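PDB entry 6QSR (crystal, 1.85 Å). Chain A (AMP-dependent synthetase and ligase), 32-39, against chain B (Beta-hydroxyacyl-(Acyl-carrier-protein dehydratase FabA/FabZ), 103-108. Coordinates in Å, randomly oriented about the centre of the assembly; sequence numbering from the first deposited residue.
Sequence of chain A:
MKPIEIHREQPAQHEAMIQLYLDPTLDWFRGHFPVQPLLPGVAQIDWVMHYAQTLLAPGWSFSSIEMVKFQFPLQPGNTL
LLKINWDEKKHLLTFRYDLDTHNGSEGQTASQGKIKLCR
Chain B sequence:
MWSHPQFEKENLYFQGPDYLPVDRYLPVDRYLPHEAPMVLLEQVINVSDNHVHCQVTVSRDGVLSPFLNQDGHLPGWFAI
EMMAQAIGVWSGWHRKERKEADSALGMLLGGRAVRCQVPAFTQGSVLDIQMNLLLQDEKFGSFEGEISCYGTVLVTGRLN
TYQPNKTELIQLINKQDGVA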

# COMPACT_ATOMS: atom_id res chain seq x y z
N HIS A 32 0.40 -10.27 -7.85
CA HIS A 32 0.44 -9.98 -6.42
C HIS A 32 -0.39 -11.04 -5.68
O HIS A 32 -1.48 -10.74 -5.22
N PHE A 33 0.09 -12.29 -5.58
CA PHE A 33 1.37 -12.78 -6.08
C PHE A 33 1.17 -14.08 -6.87
O PHE A 33 0.11 -14.71 -6.75
N PRO A 34 2.17 -14.49 -7.68
CA PRO A 34 2.04 -15.78 -8.39
C PRO A 34 1.67 -16.98 -7.50
O PRO A 34 0.75 -17.73 -7.85
N VAL A 35 2.34 -17.15 -6.36
CA VAL A 35 2.05 -18.28 -5.44
C VAL A 35 0.77 -18.12 -4.59
O VAL A 35 0.26 -19.11 -4.06
N GLN A 36 0.29 -16.89 -4.41
CA GLN A 36 -0.93 -16.62 -3.66
C GLN A 36 -1.46 -15.24 -4.03
O GLN A 36 -0.73 -14.25 -3.82
N PRO A 37 -2.69 -15.14 -4.57
CA PRO A 37 -3.26 -13.79 -4.68
C PRO A 37 -3.58 -13.21 -3.30
O PRO A 37 -4.27 -13.84 -2.51
N LEU A 38 -3.03 -12.03 -3.01
CA LEU A 38 -3.31 -11.32 -1.76
C LEU A 38 -3.68 -9.89 -2.10
O LEU A 38 -3.06 -9.29 -2.97
N LEU A 39 -4.67 -9.35 -1.40
CA LEU A 39 -5.09 -7.97 -1.62
C LEU A 39 -4.05 -7.03 -0.99
O LEU A 39 -3.81 -7.12 0.22
N SER B 103 12.25 -14.61 -2.31
CA SER B 103 10.96 -14.51 -1.62
C SER B 103 9.83 -14.61 -2.64
O SER B 103 9.94 -14.06 -3.74
N ALA B 104 8.76 -15.33 -2.29
CA ALA B 104 7.57 -15.48 -3.13
C ALA B 104 6.39 -14.63 -2.65
O ALA B 104 5.38 -14.53 -3.35
N LEU B 105 6.52 -14.02 -1.47
CA LEU B 105 5.42 -13.29 -0.84
C LEU B 105 5.96 -12.14 -0.03
O LEU B 105 7.01 -12.25 0.59
N GLY B 106 5.22 -11.04 -0.02
CA GLY B 106 5.55 -9.88 0.80
C GLY B 106 4.27 -9.30 1.37
O GLY B 106 3.24 -9.28 0.69
N MET B 107 4.34 -8.85 2.61
CA MET B 107 3.17 -8.29 3.27
C MET B 107 3.54 -7.01 3.98
O MET B 107 4.56 -6.94 4.65
N LEU B 108 2.67 -6.02 3.85
CA LEU B 108 2.73 -4.84 4.67
C LEU B 108 1.87 -5.12 5.91
O LEU B 108 0.69 -5.49 5.78

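What sits at the centre of this contact? B:Leu105 gives up more surface than any other residue here, 70 Å² of the 340 Å² buried between the two stretches. Its CA-to-CB bond runs sideways to chain A, yet chi1 in m and chi2 in t carry the end of the side chain nearer. There B:Leu105 CD2 lies 3.8 Å from A:Phe33 CD2, 3.8 Å from A:Gln36 CB and 4.0 Å from A:Leu38 CD1, while B:Leu105 CG is 3.7 Å from A:Val35 CG2. One leucine thus meets four residues of a turning loop, all by van der Waals contact.

How does A:Phe33 use its ring? The residue follows a cis peptide bond and points toward chain B with chi1 at -61° (m) and chi2 at -84°. One face of the ring is covered by backbone, B:Leu105 CA and B:Gly106 N, so the aromatic surface packs on the main chain as well as on the leucine side chain. The ring tip reaches farther along chain B, with A:Phe33 CZ 3.3 Å from B:Gly106 O, a close carbon-to-oxygen approach. B:Gly106 has no side chain, but an ideal CB would find room 4.2 Å from A:Phe33 CZ, so this contact alone does not demand glycine.

What closes the end near B:Ala104? A:Val35 points toward chain B with chi1 at -55° (m), and its CG2 methyl lies 3.8 Å from B:Ala104 CB and 3.6 Å from B:Ala104 O. No direct hydrogen bond crosses between the stretches; a water supplies the polar link instead. It accepts from A:Val35 N at 3.0 Å and donates to B:Ala104 O at 2.7 Å, bridging two backbone groups beside the apolar contact.

What holds the far end, and what keeps the chain A loop in shape? A:Leu38 points toward chain B in the m, t rotamer, and its CD1 comes 4.0 Å from B:Met107 CE; the methionine starts sideways, but its end swings nearer. The loop is braced from within: A:Phe33 N donates to A:Gln36 O at 2.8 Å, A:Leu38 N to A:His32 O at 3.0 Å, and the side-chain atom A:His32 ND1 to A:Leu38 O at 2.8 Å. A:Gln36 sets out toward chain B, but its end leads away, and NE2 donates to A:Pro37 O at 2.9 Å. Its amide finds a partner within its own chain, while A:Gln36 CB lies against the leucine.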

# COMPACT_ATOMS: atom_id res chain seq x y z
CB HIS A 32 -0.09 -8.56 -6.17
CG HIS A 32 0.18 -8.03 -4.80
ND1 HIS A 32 -0.53 -8.43 -3.69
CD2 HIS A 32 1.07 -7.11 -4.36
CE1 HIS A 32 -0.08 -7.79 -2.63
NE2 HIS A 32 0.88 -6.98 -3.01
CB PHE A 33 2.31 -13.05 -4.90
CG PHE A 33 2.60 -11.82 -4.08
CD1 PHE A 33 3.59 -10.94 -4.47
CD2 PHE A 33 1.87 -11.55 -2.93
CE1 PHE A 33 3.86 -9.80 -3.72
CE2 PHE A 33 2.12 -10.41 -2.18
CZ PHE A 33 3.12 -9.53 -2.58
CB PRO A 34 3.42 -15.96 -9.03
CG PRO A 34 3.93 -14.58 -9.23
CD PRO A 34 3.34 -13.72 -8.14
CB VAL A 35 3.24 -18.62 -4.49
CG1 VAL A 35 4.52 -18.88 -5.27
CG2 VAL A 35 3.44 -17.54 -3.43
CB GLN A 36 -0.65 -16.62 -2.15
CG GLN A 36 -1.81 -16.11 -1.28
CD GLN A 36 -2.99 -17.07 -1.23
OE1 GLN A 36 -2.81 -18.26 -1.01
NE2 GLN A 36 -4.20 -16.54 -1.40
CB PRO A 37 -4.52 -13.98 -5.53
CG PRO A 37 -4.82 -15.44 -5.48
CD PRO A 37 -3.51 -16.14 -5.29
CB LEU A 38 -2.07 -11.28 -0.87
CG LEU A 38 -1.62 -12.60 -0.24
CD1 LEU A 38 -0.28 -12.39 0.45
CD2 LEU A 38 -2.67 -13.11 0.74
CB LEU A 39 -6.47 -7.74 -1.00
CG LEU A 39 -7.16 -6.41 -1.31
CD1 LEU A 39 -7.56 -6.32 -2.77
CD2 LEU A 39 -8.38 -6.22 -0.42
CB SER B 103 10.86 -13.20 -0.84
OG SER B 103 9.52 -12.93 -0.45
CB ALA B 104 7.15 -16.94 -3.21
CB LEU B 105 4.66 -14.20 0.13
CG LEU B 105 3.81 -15.32 -0.47
CD1 LEU B 105 3.54 -16.37 0.59
CD2 LEU B 105 2.52 -14.77 -1.05
CB MET B 107 2.63 -9.25 4.31
CG MET B 107 2.14 -10.57 3.76
SD MET B 107 1.48 -11.51 5.13
CE MET B 107 -0.04 -12.05 4.40
CB LEU B 108 2.22 -3.65 3.87
CG LEU B 108 2.40 -2.27 4.49
CD1 LEU B 108 3.86 -1.91 4.68
CD2 LEU B 108 1.69 -1.26 3.60
O HOH W 1 4.85 -15.52 -5.80